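Local coordinates for protein Per a 4 allergen (Periplaneta americana, PDB 3EBW) that is a major IgE-binding cockroach allergen with a lipocalin-like beta barrel that probably binds a small ligand, at residues A[16-21]-A[95-100]; A[25-30]-A[38-43]. All coordinates share one frame; numbering follows the deposited sequence.

Both contacts lie in the lipocalin-like barrel and share strand 20-27. The order along the chain is 16-21, 25-30, 38-43, 95-100, so contact 2 falls wholly between the two segments of contact 1. Their centres are about 15 Å apart. Contact 1 sits where strand 20-27 begins and reaches across the barrel to strand 93-100. Contact 2 sits where the same strand ends and faces the start of its antiparallel neighbour, strand 40-46. Thr21 of contact 1 packs on Lys43 of contact 2, where these two strands run side by side. The two contacts thus sit toward the two ends of strand 20-27, one apolar and aromatic, the other charged.

Contact 1: residues A[16-21]-A[95-100]; sequences TKYVGT and YFMVGT. Unlike the reference sequence in segment 95-100: Val98 (reference Ile).
Tyr18 and Met97 meet from opposite directions across the barrel interior. Met97 is modelled as selenomethionine. Its methyl CE lies 3.3 Å from Tyr18 CE1 and also touches CD1 and CZ of the same ring. The approach is oblique, so the methyl is neither squarely over the face nor at the edge. The selenium is 5.4 Å from the Tyr18 ring centroid, 45° off the ring normal. This is an oblique Met-aromatic contact. Met97 leaves its strand with CG anti to the backbone N (chi1 177°), and bends at chi2 and chi3 bring CE to the ring. Thr100 adds a looser touch: its OG1 sits near the ring plane, 4.3 Å from Tyr18 CE1.

The three touching side chains are buried. The Tyr18 ring also stacks on Trp22 and meets Tyr44 edge-to-face. Met97 packs on Phe10, Phe81 and Val108 as well. The solvent side is the turn that carries Tyr18. Thr16 to Val19 form a type I turn, with a weak bond from Val19 N to Thr16 O. There Lys17 is exposed to solvent, and Thr16 and Val19 are partly so.

Thr100 OG1 is hydrogen-bonded to Tyr102 N and Tyr105 O. Gly20, Thr21 and Trp22 match the Gly-X-Trp signature of lipocalins. Across the two segments the chemistry is apolar, so the link between them is probably dispersive. The hydrogen bond between Tyr18 OH and Ser106 OG, on the adjacent strand 106-112 of the same chain, probably helps fix the ring's orientation.

Contact 2: residues A[25-30]-A[38-43]; sequences LFRTPN and NCEYDK
Arg27 and Glu40 face each other across backbones that have spread apart, with 10.7 Å between Arg27 CA and Glu40 CA. The two strands are antiparallel neighbours, but here only side chains bridge the gap. Leu25 and Phe26 instead pair with Ile123 on the other side, in a classic beta bulge.

The two side chains cross at about a right angle. Arg27 NH2 and Glu40 OE1 form a long salt bridge of 3.6 Å. Arg27 NE is 3.8 Å from Glu40 OE1 as well. The guanidinium and carboxylate planes are 71° apart, so the groups do not pair flat in a two-pronged bridge. Glu40 reaches over with an extended chain beyond CG, whereas Arg27 turns at chi3 (98°) to present its NE and NH2 side. The position of OE1 is less certain, because it is modelled too close to another atom.

Arg27 NH2 is also hydrogen-bonded to Phe36 O, and its NH1 makes a salt bridge to Glu153. Glu24 and Glu33 bring further carboxylates near Glu40, and the positive charge of Arg27 probably eases their mutual repulsion.

The segments flank the loop joining the first two barrel strands, and the disulfide of Cys39 with Cys160 ties segment 38-43 to the C-terminal tail. In lipocalins this loop lies at the open end of the calyx. A PE4 molecule, probably from the crystallisation liquor, lies about 4 Å from the Glu40 side chain, which is consistent with a pocket there.

Contact 1: residues A[16-21]-A[95-100]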
ATOM      1  N   THR A  16       4.336 -29.197  -8.858  1.00 56.88           N
ATOM      2  CA  THR A  16       5.398 -29.706  -9.688  1.00 59.40           C
ATOM      3  C   THR A  16       5.334 -28.929 -10.987  1.00 59.75           C
ATOM      4  O   THR A  16       6.355 -28.668 -11.603  1.00 60.19           O
ATOM      5  CB  THR A  16       5.213 -31.195  -9.945  1.00 67.39           C
ATOM      6  OG1 THR A  16       4.864 -31.833  -8.713  1.00 69.96           O
ATOM      7  CG2 THR A  16       6.505 -31.805 -10.453  1.00 67.38           C
ATOM      8  N   LYS A  17       4.127 -28.553 -11.394  1.00 84.35           N
ATOM      9  CA  LYS A  17       3.934 -27.777 -12.616  1.00 84.10           C
ATOM     10  C   LYS A  17       4.198 -26.296 -12.341  1.00 83.98           C
ATOM     11  O   LYS A  17       4.155 -25.465 -13.249  1.00 84.27           O
ATOM     12  CB  LYS A  17       2.502 -27.935 -13.130  1.00 73.86           C
ATOM     13  CG  LYS A  17       2.195 -29.247 -13.832  1.00 76.59           C
ATOM     14  CD  LYS A  17       0.749 -29.239 -14.314  1.00 77.44           C
ATOM     15  CE  LYS A  17       0.376 -30.475 -15.097  1.00 77.31           C
ATOM     16  NZ  LYS A  17      -1.097 -30.492 -15.304  1.00 78.00           N
ATOM     17  N   TYR A  18       4.462 -25.974 -11.079  1.00 50.05           N
ATOM     18  CA  TYR A  18       4.717 -24.604 -10.668  1.00 49.33           C
ATOM     19  C   TYR A  18       6.206 -24.339 -10.671  1.00 48.79           C
ATOM     20  O   TYR A  18       6.652 -23.245 -10.358  1.00 48.67           O
ATOM     21  CB  TYR A  18       4.172 -24.372  -9.266  1.00 47.16           C
ATOM     22  CG  TYR A  18       3.920 -22.916  -8.979  1.00 46.75           C
ATOM     23  CD1 TYR A  18       2.844 -22.251  -9.563  1.00 46.31           C
ATOM     24  CD2 TYR A  18       4.780 -22.190  -8.158  1.00 46.51           C
ATOM     25  CE1 TYR A  18       2.634 -20.908  -9.341  1.00 44.55           C
ATOM     26  CE2 TYR A  18       4.580 -20.853  -7.931  1.00 44.70           C
ATOM     27  CZ  TYR A  18       3.506 -20.206  -8.526  1.00 45.44           C
ATOM     28  OH  TYR A  18       3.332 -18.850  -8.330  1.00 44.15           O
ATOM     29  N   VAL A  19       6.976 -25.368 -10.994  1.00 48.85           N
ATOM     30  CA  VAL A  19       8.421 -25.251 -11.046  1.00 49.21           C
ATOM     31  C   VAL A  19       8.799 -24.060 -11.918  1.00 48.99           C
ATOM     32  O   VAL A  19       8.025 -23.645 -12.778  1.00 48.32           O
ATOM     33  CB  VAL A  19       9.055 -26.566 -11.601  1.00 54.50           C
ATOM     34  CG1 VAL A  19      10.291 -26.261 -12.442  1.00 53.87           C
ATOM     35  CG2 VAL A  19       9.441 -27.485 -10.433  1.00 54.12           C
ATOM     36  N   GLY A  20       9.978 -23.499 -11.681  1.00 47.21           N
ATOM     37  CA  GLY A  20      10.404 -22.368 -12.480  1.00 47.74           C
ATOM     38  C   GLY A  20      10.624 -21.037 -11.766  1.00 47.65           C
ATOM     39  O   GLY A  20      10.734 -20.970 -10.538  1.00 48.41           O
ATOM     40  N   THR A  21      10.699 -19.970 -12.565  1.00 53.67           N
ATOM     41  CA  THR A  21      10.938 -18.622 -12.062  1.00 51.16           C
ATOM     42  C   THR A  21       9.750 -17.716 -12.275  1.00 49.52           C
ATOM     43  O   THR A  21       9.379 -17.407 -13.406  1.00 45.83           O
ATOM     44  CB  THR A  21      12.157 -17.994 -12.743  1.00 60.33           C
ATOM     45  OG1 THR A  21      13.325 -18.741 -12.383  1.00 61.78           O
ATOM     46  CG2 THR A  21      12.336 -16.546 -12.302  1.00 59.39           C
ATOM     47  N   TYR A  95      -0.088 -20.780   2.194  1.00 42.99           N
ATOM     48  CA  TYR A  95      -0.523 -19.872   1.132  1.00 41.31           C
ATOM     49  C   TYR A  95      -1.596 -20.514   0.235  1.00 40.26           C
ATOM     50  O   TYR A  95      -1.529 -21.718  -0.071  1.00 41.25           O
ATOM     51  CB  TYR A  95       0.677 -19.524   0.253  1.00 44.42           C
ATOM     52  CG  TYR A  95       1.768 -18.802   0.978  1.00 44.01           C
ATOM     53  CD1 TYR A  95       1.755 -17.415   1.064  1.00 45.22           C
ATOM     54  CD2 TYR A  95       2.806 -19.491   1.576  1.00 43.23           C
ATOM     55  CE1 TYR A  95       2.753 -16.732   1.726  1.00 44.66           C
ATOM     56  CE2 TYR A  95       3.806 -18.828   2.243  1.00 42.12           C
ATOM     57  CZ  TYR A  95       3.780 -17.447   2.315  1.00 45.07           C
ATOM     58  OH  TYR A  95       4.782 -16.756   2.953  1.00 46.83           O
ATOM     59  N   PHE A  96      -2.559 -19.707  -0.208  1.00 27.38           N
ATOM     60  CA  PHE A  96      -3.655 -20.157  -1.072  1.00 25.56           C
ATOM     61  C   PHE A  96      -3.371 -19.872  -2.529  1.00 24.97           C
ATOM     62  O   PHE A  96      -3.018 -18.780  -2.868  1.00 24.99           O
ATOM     63  CB  PHE A  96      -4.948 -19.459  -0.671  1.00 42.83           C
ATOM     64  CG  PHE A  96      -5.385 -19.791   0.708  1.00 42.49           C
ATOM     65  CD1 PHE A  96      -6.446 -20.659   0.925  1.00 41.98           C
ATOM     66  CD2 PHE A  96      -4.678 -19.308   1.806  1.00 43.47           C
ATOM     67  CE1 PHE A  96      -6.785 -21.043   2.221  1.00 43.26           C
ATOM     68  CE2 PHE A  96      -5.009 -19.687   3.097  1.00 40.79           C
ATOM     69  CZ  PHE A  96      -6.064 -20.555   3.306  1.00 43.14           C
HETATM   70  N   MSE A  97      -3.532 -20.859  -3.396  1.00 45.79           N
HETATM   71  CA  MSE A  97      -3.293 -20.651  -4.804  1.00 48.32           C
HETATM   72  C   MSE A  97      -4.597 -20.159  -5.378  1.00 50.62           C
HETATM   73  O   MSE A  97      -5.438 -20.957  -5.736  1.00 52.36           O
HETATM   74  CB  MSE A  97      -2.924 -21.960  -5.463  1.00 56.46           C
HETATM   75  CG  MSE A  97      -2.731 -21.834  -6.933  1.00 60.54           C
HETATM   76 SE   MSE A  97      -1.366 -20.521  -7.301  1.00 69.25          SE
HETATM   77  CE  MSE A  97       0.201 -21.672  -7.282  1.00 64.98           C
ATOM     78  N   VAL A  98      -4.778 -18.848  -5.465  1.00 61.98           N
ATOM     79  CA  VAL A  98      -6.017 -18.287  -5.996  1.00 62.11           C
ATOM     80  C   VAL A  98      -6.284 -18.570  -7.476  1.00 64.37           C
ATOM     81  O   VAL A  98      -7.440 -18.732  -7.884  1.00 64.27           O
ATOM     82  CB  VAL A  98      -6.041 -16.783  -5.764  1.00 51.11           C
ATOM     83  CG1 VAL A  98      -7.280 -16.155  -6.395  1.00 49.35           C
ATOM     84  CG2 VAL A  98      -5.982 -16.517  -4.277  1.00 48.62           C
ATOM     85  N   GLY A  99      -5.227 -18.632  -8.282  1.00 55.05           N
ATOM     86  CA  GLY A  99      -5.410 -18.903  -9.693  1.00 56.62           C
ATOM     87  C   GLY A  99      -4.141 -18.895 -10.523  1.00 59.34           C
ATOM     88  O   GLY A  99      -3.324 -17.982 -10.424  1.00 60.39           O
ATOM     89  N   THR A 100      -3.965 -19.910 -11.360  1.00 55.16           N
ATOM     90  CA  THR A 100      -2.785 -19.961 -12.207  1.00 56.34           C
ATOM     91  C   THR A 100      -2.908 -20.886 -13.429  1.00 57.47           C
ATOM     92  O   THR A 100      -3.729 -21.797 -13.459  1.00 58.28           O
ATOM     93  CB  THR A 100      -1.567 -20.389 -11.406  1.00 59.24           C
ATOM     94  OG1 THR A 100      -0.425 -20.354 -12.265  1.00 59.89           O
ATOM     95  CG2 THR A 100      -1.744 -21.814 -10.866  1.00 59.76           C
TER

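Contact 2: residues A[25-30]-A[38-43]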
ATOM      1  N   LEU A  25       4.909  -9.304 -10.337  1.00 63.69           N
ATOM      2  CA  LEU A  25       4.577  -8.100 -11.080  1.00 64.71           C
ATOM      3  C   LEU A  25       3.674  -7.098 -10.381  1.00 66.39           C
ATOM      4  O   LEU A  25       3.757  -5.904 -10.652  1.00 66.94           O
ATOM      5  CB  LEU A  25       3.998  -8.479 -12.428  1.00 37.40           C
ATOM      6  CG  LEU A  25       4.944  -9.388 -13.211  1.00 36.93           C
ATOM      7  CD1 LEU A  25       4.434  -9.539 -14.662  1.00 35.42           C
ATOM      8  CD2 LEU A  25       6.369  -8.829 -13.154  1.00 35.71           C
ATOM      9  N   PHE A  26       2.796  -7.573  -9.504  1.00 55.06           N
ATOM     10  CA  PHE A  26       1.933  -6.687  -8.737  1.00 54.70           C
ATOM     11  C   PHE A  26       1.817  -7.321  -7.372  1.00 54.89           C
ATOM     12  O   PHE A  26       2.019  -8.523  -7.241  1.00 55.82           O
ATOM     13  CB  PHE A  26       0.555  -6.572  -9.362  1.00 58.14           C
ATOM     14  CG  PHE A  26       0.577  -6.070 -10.752  1.00 59.72           C
ATOM     15  CD1 PHE A  26       1.004  -6.883 -11.781  1.00 60.93           C
ATOM     16  CD2 PHE A  26       0.180  -4.779 -11.039  1.00 61.03           C
ATOM     17  CE1 PHE A  26       1.032  -6.412 -13.087  1.00 62.31           C
ATOM     18  CE2 PHE A  26       0.203  -4.299 -12.333  1.00 59.99           C
ATOM     19  CZ  PHE A  26       0.629  -5.109 -13.361  1.00 61.01           C
ATOM     20  N   ARG A  27       1.498  -6.526  -6.361  1.00 53.53           N
ATOM     21  CA  ARG A  27       1.367  -7.051  -5.012  1.00 53.20           C
ATOM     22  C   ARG A  27       0.520  -6.115  -4.177  1.00 53.82           C
ATOM     23  O   ARG A  27       0.435  -4.923  -4.465  1.00 54.44           O
ATOM     24  CB  ARG A  27       2.734  -7.161  -4.338  1.00 53.47           C
ATOM     25  CG  ARG A  27       3.340  -5.796  -4.017  1.00 54.31           C
ATOM     26  CD  ARG A  27       4.500  -5.847  -3.048  1.00 57.59           C
ATOM     27  NE  ARG A  27       5.793  -5.814  -3.727  1.00 59.98           N
ATOM     28  CZ  ARG A  27       6.767  -4.947  -3.454  1.00 61.18           C
ATOM     29  NH1 ARG A  27       6.610  -4.025  -2.512  1.00 62.07           N
ATOM     30  NH2 ARG A  27       7.902  -4.999  -4.132  1.00 61.74           N
ATOM     31  N   THR A  28      -0.108  -6.656  -3.144  1.00 47.10           N
ATOM     32  CA  THR A  28      -0.885  -5.844  -2.234  1.00 48.81           C
ATOM     33  C   THR A  28       0.197  -5.081  -1.491  1.00 48.71           C
ATOM     34  O   THR A  28       1.135  -5.692  -0.980  1.00 52.59           O
ATOM     35  CB  THR A  28      -1.650  -6.713  -1.214  1.00 53.53           C
ATOM     36  OG1 THR A  28      -2.819  -7.257  -1.830  1.00 53.33           O
ATOM     37  CG2 THR A  28      -2.035  -5.897   0.023  1.00 52.85           C
ATOM     38  N   PRO A  29       0.102  -3.745  -1.440  1.00 47.81           N
ATOM     39  CA  PRO A  29       1.070  -2.878  -0.755  1.00 48.69           C
ATOM     40  C   PRO A  29       1.154  -3.297   0.701  1.00 45.95           C
ATOM     41  O   PRO A  29       0.135  -3.587   1.299  1.00 48.59           O
ATOM     42  CB  PRO A  29       0.442  -1.497  -0.880  1.00 65.24           C
ATOM     43  CG  PRO A  29      -0.372  -1.589  -2.111  1.00 65.38           C
ATOM     44  CD  PRO A  29      -0.990  -2.953  -2.019  1.00 66.00           C
ATOM     45  N   ASN A  30       2.343  -3.324   1.283  1.00 26.92           N
ATOM     46  CA  ASN A  30       2.484  -3.729   2.691  1.00 26.42           C
ATOM     47  C   ASN A  30       3.868  -3.332   3.189  1.00 27.89           C
ATOM     48  O   ASN A  30       4.782  -3.166   2.389  1.00 26.50           O
ATOM     49  CB  ASN A  30       2.345  -5.251   2.840  1.00 39.44           C
ATOM     50  CG  ASN A  30       3.496  -6.009   2.186  1.00 36.09           C
ATOM     51  OD1 ASN A  30       3.464  -6.331   1.002  1.00 33.20           O
ATOM     52  ND2 ASN A  30       4.529  -6.269   2.961  1.00 32.66           N
ATOM     53  N   ASN A  38      13.009  -3.136  -7.392  1.00 77.33           N
ATOM     54  CA  ASN A  38      13.574  -3.260  -8.729  1.00 77.50           C
ATOM     55  C   ASN A  38      13.858  -4.672  -9.204  1.00 76.82           C
ATOM     56  O   ASN A  38      14.310  -4.878 -10.331  1.00 76.08           O
ATOM     57  CB  ASN A  38      14.822  -2.393  -8.807  1.00 89.27           C
ATOM     58  CG  ASN A  38      14.503  -0.923  -8.617  1.00 89.60           C
ATOM     59  OD1 ASN A  38      15.307  -0.163  -8.084  1.00 90.94           O
ATOM     60  ND2 ASN A  38      13.320  -0.514  -9.062  1.00 88.21           N
ATOM     61  N   CYS A  39      13.588  -5.640  -8.335  1.00 72.83           N
ATOM     62  CA  CYS A  39      13.767  -7.052  -8.644  1.00 70.46           C
ATOM     63  C   CYS A  39      13.177  -7.906  -7.527  1.00 67.45           C
ATOM     64  O   CYS A  39      13.587  -7.820  -6.359  1.00 66.99           O
ATOM     65  CB  CYS A  39      15.252  -7.407  -8.853  1.00 64.25           C
ATOM     66  SG  CYS A  39      15.512  -9.164  -9.287  1.00 67.51           S
ATOM     67  N   GLU A  40      12.196  -8.723  -7.902  1.00 63.96           N
ATOM     68  CA  GLU A  40      11.547  -9.605  -6.953  1.00 60.21           C
ATOM     69  C   GLU A  40      10.909 -10.814  -7.643  1.00 59.45           C
ATOM     70  O   GLU A  40       9.885 -10.703  -8.317  1.00 59.72           O
ATOM     71  CB  GLU A  40      10.490  -8.837  -6.172  1.00 47.65           C
ATOM     72  CG  GLU A  40      10.222  -9.417  -4.818  1.00 44.30           C
ATOM     73  CD  GLU A  40       8.924  -8.922  -4.282  1.00 41.68           C
ATOM     74  OE1 GLU A  40       8.151  -8.446  -5.120  1.00 42.50           O
ATOM     75  OE2 GLU A  40       8.665  -9.013  -3.066  1.00 38.99           O
ATOM     76  N   TYR A  41      11.524 -11.977  -7.457  1.00 43.90           N
ATOM     77  CA  TYR A  41      11.022 -13.200  -8.049  1.00 41.44           C
ATOM     78  C   TYR A  41      11.259 -14.393  -7.133  1.00 38.76           C
ATOM     79  O   TYR A  41      12.118 -14.362  -6.266  1.00 39.31           O
ATOM     80  CB  TYR A  41      11.699 -13.428  -9.403  1.00 53.21           C
ATOM     81  CG  TYR A  41      13.174 -13.726  -9.305  1.00 54.07           C
ATOM     82  CD1 TYR A  41      14.113 -12.954  -9.981  1.00 56.06           C
ATOM     83  CD2 TYR A  41      13.631 -14.780  -8.527  1.00 54.40           C
ATOM     84  CE1 TYR A  41      15.466 -13.231  -9.875  1.00 56.76           C
ATOM     85  CE2 TYR A  41      14.961 -15.057  -8.410  1.00 54.69           C
ATOM     86  CZ  TYR A  41      15.873 -14.285  -9.081  1.00 56.19           C
ATOM     87  OH  TYR A  41      17.193 -14.590  -8.933  1.00 57.01           O
ATOM     88  N   ASP A  42      10.466 -15.435  -7.309  1.00 44.11           N
ATOM     89  CA  ASP A  42      10.634 -16.667  -6.540  1.00 44.72           C
ATOM     90  C   ASP A  42      10.985 -17.748  -7.573  1.00 44.47           C
ATOM     91  O   ASP A  42      10.428 -17.762  -8.679  1.00 44.16           O
ATOM     92  CB  ASP A  42       9.342 -17.022  -5.791  1.00 51.52           C
ATOM     93  CG  ASP A  42       9.113 -16.155  -4.562  1.00 52.88           C
ATOM     94  OD1 ASP A  42       9.514 -16.554  -3.452  1.00 53.06           O
ATOM     95  OD2 ASP A  42       8.532 -15.065  -4.703  1.00 56.84           O
ATOM     96  N   LYS A  43      11.940 -18.611  -7.240  1.00 49.90           N
ATOM     97  CA  LYS A  43      12.333 -19.686  -8.151  1.00 51.24           C
ATOM     98  C   LYS A  43      12.042 -21.021  -7.514  1.00 49.30           C
ATOM     99  O   LYS A  43      12.465 -21.274  -6.373  1.00 48.40           O
ATOM    100  CB  LYS A  43      13.819 -19.632  -8.493  1.00 61.15           C
ATOM    101  CG  LYS A  43      14.295 -20.884  -9.202  1.00 64.45           C
ATOM    102  CD  LYS A  43      15.156 -20.577 -10.422  1.00 68.06           C
ATOM    103  CE  LYS A  43      16.575 -20.145 -10.056  1.00 72.32           C
ATOM    104  NZ  LYS A  43      17.322 -19.633 -11.253  1.00 74.91           N
TER